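Local coordinates for anthrone oxidase-like protein (Streptomyces ambofaciens, PDB 5F9P) that probably acts as a monooxygenase in atypical angucycline biosynthesis, cleaving a C-C bond in the oxidative opening of ring B, at residues Gly25-Glu30 with Gly87-Ser92; Lys71-Glu76 with Ile93-Asn98. All coordinates share one frame; numbering follows the deposited sequence.

Interaction 1 (Gly25-Glu30 with Gly87-Ser92)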
ATOM      1  N   GLY A  25      -2.598  17.456  -3.629  1.00 13.54           N
ATOM      2  CA  GLY A  25      -2.617  18.136  -2.345  1.00 13.76           C
ATOM      3  C   GLY A  25      -4.004  18.094  -1.720  1.00 15.75           C
ATOM      4  O   GLY A  25      -4.164  17.925  -0.491  1.00 13.53           O
ATOM      5  N   LYS A  26      -5.014  18.258  -2.566  1.00 14.68           N
ATOM      6  CA  LYS A  26      -6.405  18.225  -2.121  1.00 16.56           C
ATOM      7  C   LYS A  26      -6.802  16.833  -1.643  1.00 17.18           C
ATOM      8  O   LYS A  26      -7.481  16.694  -0.628  1.00 13.76           O
ATOM      9  CB  LYS A  26      -7.345  18.702  -3.234  1.00 20.83           C
ATOM     10  CG  LYS A  26      -8.807  18.790  -2.799  1.00 30.67           C
ATOM     11  CD  LYS A  26      -9.475  20.051  -3.334  1.00 38.88           C
ATOM     12  CE  LYS A  26      -9.232  20.203  -4.838  1.00 48.71           C
ATOM     13  NZ  LYS A  26      -9.994  21.342  -5.444  1.00 50.53           N
ATOM     14  N   LEU A  27      -6.376  15.808  -2.377  1.00 15.42           N
ATOM     15  CA  LEU A  27      -6.560  14.426  -1.942  1.00 13.52           C
ATOM     16  C   LEU A  27      -5.962  14.200  -0.553  1.00 13.35           C
ATOM     17  O   LEU A  27      -6.600  13.615   0.314  1.00 14.30           O
ATOM     18  CB  LEU A  27      -5.879  13.467  -2.915  1.00 13.67           C
ATOM     19  CG  LEU A  27      -6.728  12.860  -4.028  1.00 19.11           C
ATOM     20  CD1 LEU A  27      -5.820  12.154  -5.021  1.00 16.80           C
ATOM     21  CD2 LEU A  27      -7.745  11.889  -3.422  1.00 16.81           C
ATOM     22  N   ILE A  28      -4.726  14.649  -0.361  1.00 11.01           N
ATOM     23  CA  ILE A  28      -4.048  14.461   0.910  1.00 12.53           C
ATOM     24  C   ILE A  28      -4.848  15.094   2.039  1.00 12.52           C
ATOM     25  O   ILE A  28      -5.024  14.503   3.096  1.00 12.19           O
ATOM     26  CB  ILE A  28      -2.636  15.056   0.890  1.00 11.99           C
ATOM     27  CG1 ILE A  28      -1.720  14.199   0.012  1.00 11.74           C
ATOM     28  CG2 ILE A  28      -2.066  15.116   2.301  1.00 11.98           C
ATOM     29  CD1 ILE A  28      -1.549  12.799   0.522  1.00 15.84           C
ATOM     30  N   GLU A  29      -5.328  16.309   1.804  1.00 13.63           N
ATOM     31  CA  GLU A  29      -6.077  17.042   2.816  1.00 14.34           C
ATOM     32  C   GLU A  29      -7.405  16.374   3.157  1.00 13.53           C
ATOM     33  O   GLU A  29      -7.764  16.288   4.325  1.00 14.12           O
ATOM     34  CB  GLU A  29      -6.310  18.483   2.362  1.00 17.11           C
ATOM     35  CG  GLU A  29      -7.319  19.225   3.202  1.00 24.00           C
ATOM     36  CD  GLU A  29      -7.555  20.643   2.706  1.00 37.62           C
ATOM     37  OE1 GLU A  29      -7.276  20.920   1.514  1.00 40.07           O
ATOM     38  OE2 GLU A  29      -8.011  21.478   3.515  1.00 37.28           O
ATOM     39  N   GLU A  30      -8.139  15.918   2.144  1.00 13.33           N
ATOM     40  CA  GLU A  30      -9.395  15.201   2.378  1.00 13.25           C
ATOM     41  C   GLU A  30      -9.171  13.865   3.085  1.00 13.46           C
ATOM     42  O   GLU A  30      -9.926  13.503   3.981  1.00 11.29           O
ATOM     43  CB  GLU A  30     -10.176  14.978   1.075  1.00 13.78           C
ATOM     44  CG  GLU A  30     -10.614  16.271   0.368  1.00 18.43           C
ATOM     45  CD  GLU A  30     -11.593  17.096   1.193  1.00 22.06           C
ATOM     46  OE1 GLU A  30     -12.415  16.503   1.931  1.00 18.21           O
ATOM     47  OE2 GLU A  30     -11.543  18.342   1.097  1.00 26.81           O
ATOM     48  N   GLY A  87     -14.169  11.386  -6.097  1.00 18.16           N
ATOM     49  CA  GLY A  87     -14.444  11.162  -7.503  1.00 18.93           C
ATOM     50  C   GLY A  87     -14.035  12.356  -8.346  1.00 23.37           C
ATOM     51  O   GLY A  87     -13.492  12.203  -9.436  1.00 21.29           O
ATOM     52  N   GLU A  88     -14.286  13.554  -7.826  1.00 20.44           N
ATOM     53  CA  GLU A  88     -14.056  14.789  -8.570  1.00 21.90           C
ATOM     54  C   GLU A  88     -12.579  15.174  -8.704  1.00 21.24           C
ATOM     55  O   GLU A  88     -12.213  15.948  -9.586  1.00 22.12           O
ATOM     56  CB  GLU A  88     -14.849  15.933  -7.930  1.00 19.24           C
ATOM     57  CG  GLU A  88     -16.332  15.637  -7.874  1.00 20.76           C
ATOM     58  CD  GLU A  88     -17.109  16.633  -7.053  1.00 24.94           C
ATOM     59  OE1 GLU A  88     -16.485  17.556  -6.469  1.00 25.13           O
ATOM     60  OE2 GLU A  88     -18.352  16.485  -6.997  1.00 24.38           O
ATOM     61  N   ILE A  89     -11.721  14.640  -7.844  1.00 18.98           N
ATOM     62  CA  ILE A  89     -10.304  15.001  -7.921  1.00 18.74           C
ATOM     63  C   ILE A  89      -9.369  13.838  -8.264  1.00 18.30           C
ATOM     64  O   ILE A  89      -8.155  13.937  -8.082  1.00 17.52           O
ATOM     65  CB  ILE A  89      -9.833  15.668  -6.631  1.00 17.41           C
ATOM     66  CG1 ILE A  89     -10.165  14.778  -5.425  1.00 19.36           C
ATOM     67  CG2 ILE A  89     -10.488  17.028  -6.487  1.00 20.97           C
ATOM     68  CD1 ILE A  89      -9.703  15.362  -4.112  1.00 19.09           C
ATOM     69  N   THR A  90      -9.940  12.745  -8.754  1.00 16.50           N
ATOM     70  CA  THR A  90      -9.162  11.561  -9.113  1.00 16.92           C
ATOM     71  C   THR A  90      -9.458  11.096 -10.532  1.00 18.55           C
ATOM     72  O   THR A  90     -10.516  11.386 -11.095  1.00 20.86           O
ATOM     73  CB  THR A  90      -9.443  10.376  -8.155  1.00 15.32           C
ATOM     74  OG1 THR A  90     -10.841  10.065  -8.173  1.00 17.43           O
ATOM     75  CG2 THR A  90      -9.023  10.714  -6.731  1.00 15.70           C
ATOM     76  N   THR A  91      -8.511  10.370 -11.110  1.00 18.16           N
ATOM     77  CA  THR A  91      -8.728   9.738 -12.394  1.00 17.70           C
ATOM     78  C   THR A  91      -9.110   8.284 -12.173  1.00 17.21           C
ATOM     79  O   THR A  91      -9.702   7.646 -13.045  1.00 15.33           O
ATOM     80  CB  THR A  91      -7.470   9.828 -13.266  1.00 23.52           C
ATOM     81  OG1 THR A  91      -6.335   9.430 -12.484  1.00 17.69           O
ATOM     82  CG2 THR A  91      -7.268  11.276 -13.766  1.00 21.97           C
ATOM     83  N   SER A  92      -8.764   7.757 -11.004  1.00 13.51           N
ATOM     84  CA  SER A  92      -9.227   6.430 -10.601  1.00 15.79           C
ATOM     85  C   SER A  92      -9.202   6.236  -9.083  1.00 14.70           C
ATOM     86  O   SER A  92      -8.465   6.915  -8.352  1.00 13.82           O
ATOM     87  CB  SER A  92      -8.400   5.324 -11.267  1.00 18.01           C
ATOM     88  OG  SER A  92      -7.108   5.224 -10.681  1.00 18.28           O
TER
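Ile89 reaches across to Lys26 and Leu27 with both of its branches, so the contact can be followed outward along this one buried side chain. CB points at helix 21-37 and the side chain forks there. On the short branch, CG2 meets the far part of Lys26, lying 3.8 Å from Lys26 CE. That meeting depends on the lysine: its CG stands opposite the backbone N (chi1 -176°), and bends at the next two bonds bring CE alongside Ile89 CG2, an oblique crossing of the two side chains. On the long branch, CG1 of Ile89 is 4.2 Å from Leu27 CG. With CG1 set between the backbone N and carbonyl carbon (chi1 54°) and the chain then extended, the terminal CD1 is carried up to the helix surface. There it sits 3.8 Å from Lys26 CG, 3.8 Å from the backbone N of Leu27 and 3.9 Å from Leu27 CG. The methyl thus touches two consecutive residues and the helix main chain. Leu27 runs antiparallel to Ile89 and ends on Thr90, whose CG2 lies 3.7 Å from Leu27 CD2 and 3.9 Å from Leu27 CD1; these two side chains cross at roughly a right angle. Thr90 divides its roles: the methyl packs against Leu27, while OG1 hydrogen-bonds to Phe86 O in the preceding helix. Phe16 adjoins both Leu27 and Thr90. Beyond them, Thr91 and Ser92 share Thr17 as their partner on strand 10-17, a classic beta bulge. The contact ties helix 21-37 to the turn between helix 76-88 and strand 92-105, on the outside of one ferredoxin-like half of a barrel built like that of dimeric alpha-beta barrel proteins but from a single chain.

Interaction 2 (Lys71-Glu76 with Ile93-Asn98)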
ATOM      1  N   LYS A  71     -19.426  -1.657   7.613  1.00 21.02           N
ATOM      2  CA  LYS A  71     -20.191  -0.684   8.390  1.00 24.04           C
ATOM      3  C   LYS A  71     -19.767   0.720   8.005  1.00 21.50           C
ATOM      4  O   LYS A  71     -20.598   1.617   7.871  1.00 24.73           O
ATOM      5  CB  LYS A  71     -19.969  -0.910   9.892  1.00 27.37           C
ATOM      6  CG  LYS A  71     -21.087  -0.416  10.799  1.00 31.13           C
ATOM      7  CD  LYS A  71     -21.052  -1.174  12.129  1.00 40.55           C
ATOM      8  CE  LYS A  71     -21.209  -2.685  11.905  1.00 45.80           C
ATOM      9  NZ  LYS A  71     -20.718  -3.521  13.044  1.00 39.55           N
ATOM     10  N   ARG A  72     -18.468   0.920   7.814  1.00 21.81           N
ATOM     11  CA  ARG A  72     -18.002   2.216   7.345  1.00 19.70           C
ATOM     12  C   ARG A  72     -18.513   2.539   5.935  1.00 20.56           C
ATOM     13  O   ARG A  72     -18.950   3.665   5.658  1.00 20.39           O
ATOM     14  CB  ARG A  72     -16.480   2.289   7.372  1.00 21.61           C
ATOM     15  CG  ARG A  72     -15.951   3.380   6.462  1.00 24.17           C
ATOM     16  CD  ARG A  72     -14.496   3.598   6.711  1.00 26.05           C
ATOM     17  NE  ARG A  72     -13.888   4.439   5.696  1.00 26.53           N
ATOM     18  CZ  ARG A  72     -14.322   5.645   5.372  1.00 25.53           C
ATOM     19  NH1 ARG A  72     -15.400   6.143   5.969  1.00 30.91           N
ATOM     20  NH2 ARG A  72     -13.685   6.344   4.439  1.00 27.51           N
ATOM     21  N   TYR A  73     -18.462   1.547   5.047  1.00 20.76           N
ATOM     22  CA  TYR A  73     -18.921   1.729   3.671  1.00 19.87           C
ATOM     23  C   TYR A  73     -20.409   2.062   3.639  1.00 19.98           C
ATOM     24  O   TYR A  73     -20.894   2.686   2.698  1.00 16.43           O
ATOM     25  CB  TYR A  73     -18.683   0.468   2.844  1.00 15.44           C
ATOM     26  CG  TYR A  73     -17.255   0.233   2.398  1.00 19.24           C
ATOM     27  CD1 TYR A  73     -16.305   1.249   2.432  1.00 16.70           C
ATOM     28  CD2 TYR A  73     -16.861  -1.016   1.931  1.00 16.58           C
ATOM     29  CE1 TYR A  73     -14.995   1.020   2.013  1.00 15.45           C
ATOM     30  CE2 TYR A  73     -15.565  -1.253   1.513  1.00 17.56           C
ATOM     31  CZ  TYR A  73     -14.636  -0.234   1.550  1.00 16.65           C
ATOM     32  OH  TYR A  73     -13.341  -0.485   1.126  1.00 16.61           O
ATOM     33  N   ALA A  74     -21.133   1.632   4.664  1.00 21.56           N
ATOM     34  CA  ALA A  74     -22.579   1.860   4.706  1.00 22.21           C
ATOM     35  C   ALA A  74     -22.922   3.216   5.316  1.00 21.14           C
ATOM     36  O   ALA A  74     -24.069   3.650   5.254  1.00 26.94           O
ATOM     37  CB  ALA A  74     -23.281   0.732   5.471  1.00 23.88           C
ATOM     38  N   GLY A  75     -21.924   3.879   5.899  1.00 21.58           N
ATOM     39  CA  GLY A  75     -22.110   5.201   6.486  1.00 19.74           C
ATOM     40  C   GLY A  75     -22.463   6.260   5.456  1.00 20.20           C
ATOM     41  O   GLY A  75     -22.050   6.167   4.300  1.00 16.69           O
ATOM     42  N   GLU A  76     -23.222   7.269   5.876  1.00 19.97           N
ATOM     43  CA  GLU A  76     -23.683   8.322   4.972  1.00 20.47           C
ATOM     44  C   GLU A  76     -22.603   9.307   4.512  1.00 19.67           C
ATOM     45  O   GLU A  76     -22.673   9.813   3.393  1.00 14.67           O
ATOM     46  CB  GLU A  76     -24.833   9.109   5.596  1.00 21.99           C
ATOM     47  CG  GLU A  76     -26.185   8.509   5.329  1.00 29.46           C
ATOM     48  CD  GLU A  76     -26.694   7.729   6.505  1.00 36.71           C
ATOM     49  OE1 GLU A  76     -26.129   7.892   7.615  1.00 37.97           O
ATOM     50  OE2 GLU A  76     -27.660   6.954   6.323  1.00 46.16           O
ATOM     51  N   ILE A  93     -10.005   5.281  -8.630  1.00 14.05           N
ATOM     52  CA  ILE A  93     -10.111   4.917  -7.228  1.00 13.40           C
ATOM     53  C   ILE A  93     -10.148   3.399  -7.131  1.00 16.00           C
ATOM     54  O   ILE A  93     -10.971   2.752  -7.786  1.00 16.73           O
ATOM     55  CB  ILE A  93     -11.420   5.449  -6.636  1.00 13.62           C
ATOM     56  CG1 ILE A  93     -11.408   6.977  -6.580  1.00 15.00           C
ATOM     57  CG2 ILE A  93     -11.683   4.825  -5.264  1.00 14.81           C
ATOM     58  CD1 ILE A  93     -12.794   7.576  -6.333  1.00 17.30           C
ATOM     59  N   ARG A  94      -9.257   2.831  -6.330  1.00 11.82           N
ATOM     60  CA  ARG A  94      -9.274   1.399  -6.063  1.00 14.02           C
ATOM     61  C   ARG A  94      -9.177   1.168  -4.564  1.00 16.35           C
ATOM     62  O   ARG A  94      -8.200   1.574  -3.928  1.00 14.84           O
ATOM     63  CB  ARG A  94      -8.123   0.682  -6.775  1.00 12.14           C
ATOM     64  CG  ARG A  94      -8.387   0.388  -8.250  1.00 20.89           C
ATOM     65  CD  ARG A  94      -7.449   1.158  -9.139  1.00 25.25           C
ATOM     66  NE  ARG A  94      -6.620   0.269  -9.949  1.00 33.54           N
ATOM     67  CZ  ARG A  94      -5.524   0.649 -10.603  1.00 35.03           C
ATOM     68  NH1 ARG A  94      -5.096   1.910 -10.527  1.00 28.88           N
ATOM     69  NH2 ARG A  94      -4.841  -0.241 -11.314  1.00 33.08           N
ATOM     70  N   LEU A  95     -10.200   0.531  -4.003  1.00 13.34           N
ATOM     71  CA  LEU A  95     -10.227   0.259  -2.575  1.00 14.57           C
ATOM     72  C   LEU A  95     -10.062  -1.234  -2.415  1.00 15.04           C
ATOM     73  O   LEU A  95     -10.985  -2.008  -2.714  1.00 13.57           O
ATOM     74  CB  LEU A  95     -11.546   0.719  -1.947  1.00 12.68           C
ATOM     75  CG  LEU A  95     -12.124   2.080  -2.336  1.00 13.44           C
ATOM     76  CD1 LEU A  95     -13.491   2.242  -1.676  1.00 15.99           C
ATOM     77  CD2 LEU A  95     -11.209   3.243  -1.958  1.00 11.34           C
HETATM   78  N   MSE A  96      -8.888  -1.638  -1.939  1.00 13.50           N
HETATM   79  CA  MSE A  96      -8.473  -3.029  -2.033  1.00 11.88           C
HETATM   80  C   MSE A  96      -8.349  -3.709  -0.676  1.00 14.16           C
HETATM   81  O   MSE A  96      -7.657  -3.218   0.208  1.00 12.21           O
HETATM   82  CB  MSE A  96      -7.143  -3.107  -2.782  1.00 11.93           C
HETATM   83  CG  MSE A  96      -7.239  -2.739  -4.264  1.00 14.50           C
HETATM   84 SE   MSE A  96      -5.471  -2.489  -5.047  0.84 17.45          SE
HETATM   85  CE  MSE A  96      -4.973  -0.856  -4.064  1.00 11.76           C
ATOM     86  N   GLN A  97      -9.010  -4.852  -0.520  1.00 11.75           N
ATOM     87  CA  GLN A  97      -8.955  -5.589   0.734  1.00 11.80           C
ATOM     88  C   GLN A  97      -7.982  -6.750   0.601  1.00 13.14           C
ATOM     89  O   GLN A  97      -8.057  -7.521  -0.356  1.00 14.18           O
ATOM     90  CB  GLN A  97     -10.353  -6.091   1.124  1.00 12.93           C
ATOM     91  CG  GLN A  97     -11.410  -4.988   1.123  1.00 15.97           C
ATOM     92  CD  GLN A  97     -12.817  -5.514   1.382  1.00 15.57           C
ATOM     93  OE1 GLN A  97     -13.002  -6.458   2.140  1.00 16.18           O
ATOM     94  NE2 GLN A  97     -13.809  -4.903   0.748  1.00 14.90           N
ATOM     95  N   ASN A  98      -7.077  -6.879   1.568  1.00 11.94           N
ATOM     96  CA  ASN A  98      -5.971  -7.818   1.472  1.00 11.33           C
ATOM     97  C   ASN A  98      -5.696  -8.538   2.767  1.00 14.25           C
ATOM     98  O   ASN A  98      -6.116  -8.106   3.842  1.00 16.21           O
ATOM     99  CB  ASN A  98      -4.678  -7.072   1.117  1.00 15.07           C
ATOM    100  CG  ASN A  98      -4.888  -6.027   0.059  1.00 15.60           C
ATOM    101  OD1 ASN A  98      -4.783  -6.307  -1.135  1.00 15.45           O
ATOM    102  ND2 ASN A  98      -5.210  -4.811   0.489  1.00 14.26           N
TER
HETATM  103  O   HOH W   1     -13.020  -2.594  -0.705  1.00 15.58           O
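Tyr73 and the strand residues Leu95 and Gln97 are joined chiefly through one water. It is hydrogen-bonded to Tyr73 OH at 2.8 Å, donates to the main-chain Leu95 O at 2.9 Å and accepts from Gln97 NE2 at 2.8 Å. No direct hydrogen bond spans the two segments; the water bridges phenol, amide and peptide carbonyl instead. The apolar part belongs to Leu95. Leu95 and Tyr73 run antiparallel alongside each other, bringing Leu95 CB to 3.8 Å from Tyr73 OH and Leu95 CD1 to 4.2 Å from Tyr73 CE1, an oblique approach to the ring. Gln97 adds van der Waals contact at the ring edge: NE2 lies near the ring plane, at 4.1 Å from Tyr73 CE2, with amide and ring planes 59° apart. CG of Gln97 is anti to its carbonyl carbon and beside the backbone N (chi1 -52°), and the extended chain beyond it carries the amide out to meet the ring coming the other way. Leu95 and Gln97 lie on one side of the strand, whereas the intervening Met96, deposited as selenomethionine, points away from the helix. Around the tyrosine, Arg167 makes a cation-pi contact and the Phe78 ring meets it too. The other end of the glutamine amide, OE1, is hydrogen-bonded to Arg165 NH1. NE2 donates to the water and OE1 accepts from an arginine, which is consistent with the modelled flip of the amide; in this buried setting, the water lets three polar groups be paired that do not bond one another directly.

In the fold
Interactions 1 and 2 lie about 16 Å apart between centres, and their segments alternate along the chain: 25-30, 71-76, 87-92, 93-98. The last two adjoin, so interaction 1 uses the entry into strand 92-105 and interaction 2 its first half. The pair also touch, by packing of Gly87 N on Ile93 CD1 at 4.1 Å. Helix 76-88 links the two sites, following helix 66-74 and leading into the strand. Interaction 1 ties helix 21-37 to the turn before strand 92-105, and interaction 2 ties helix 66-74 to the strand itself, which pairs with strand 155-167 of the other half within the eight-stranded antiparallel barrel.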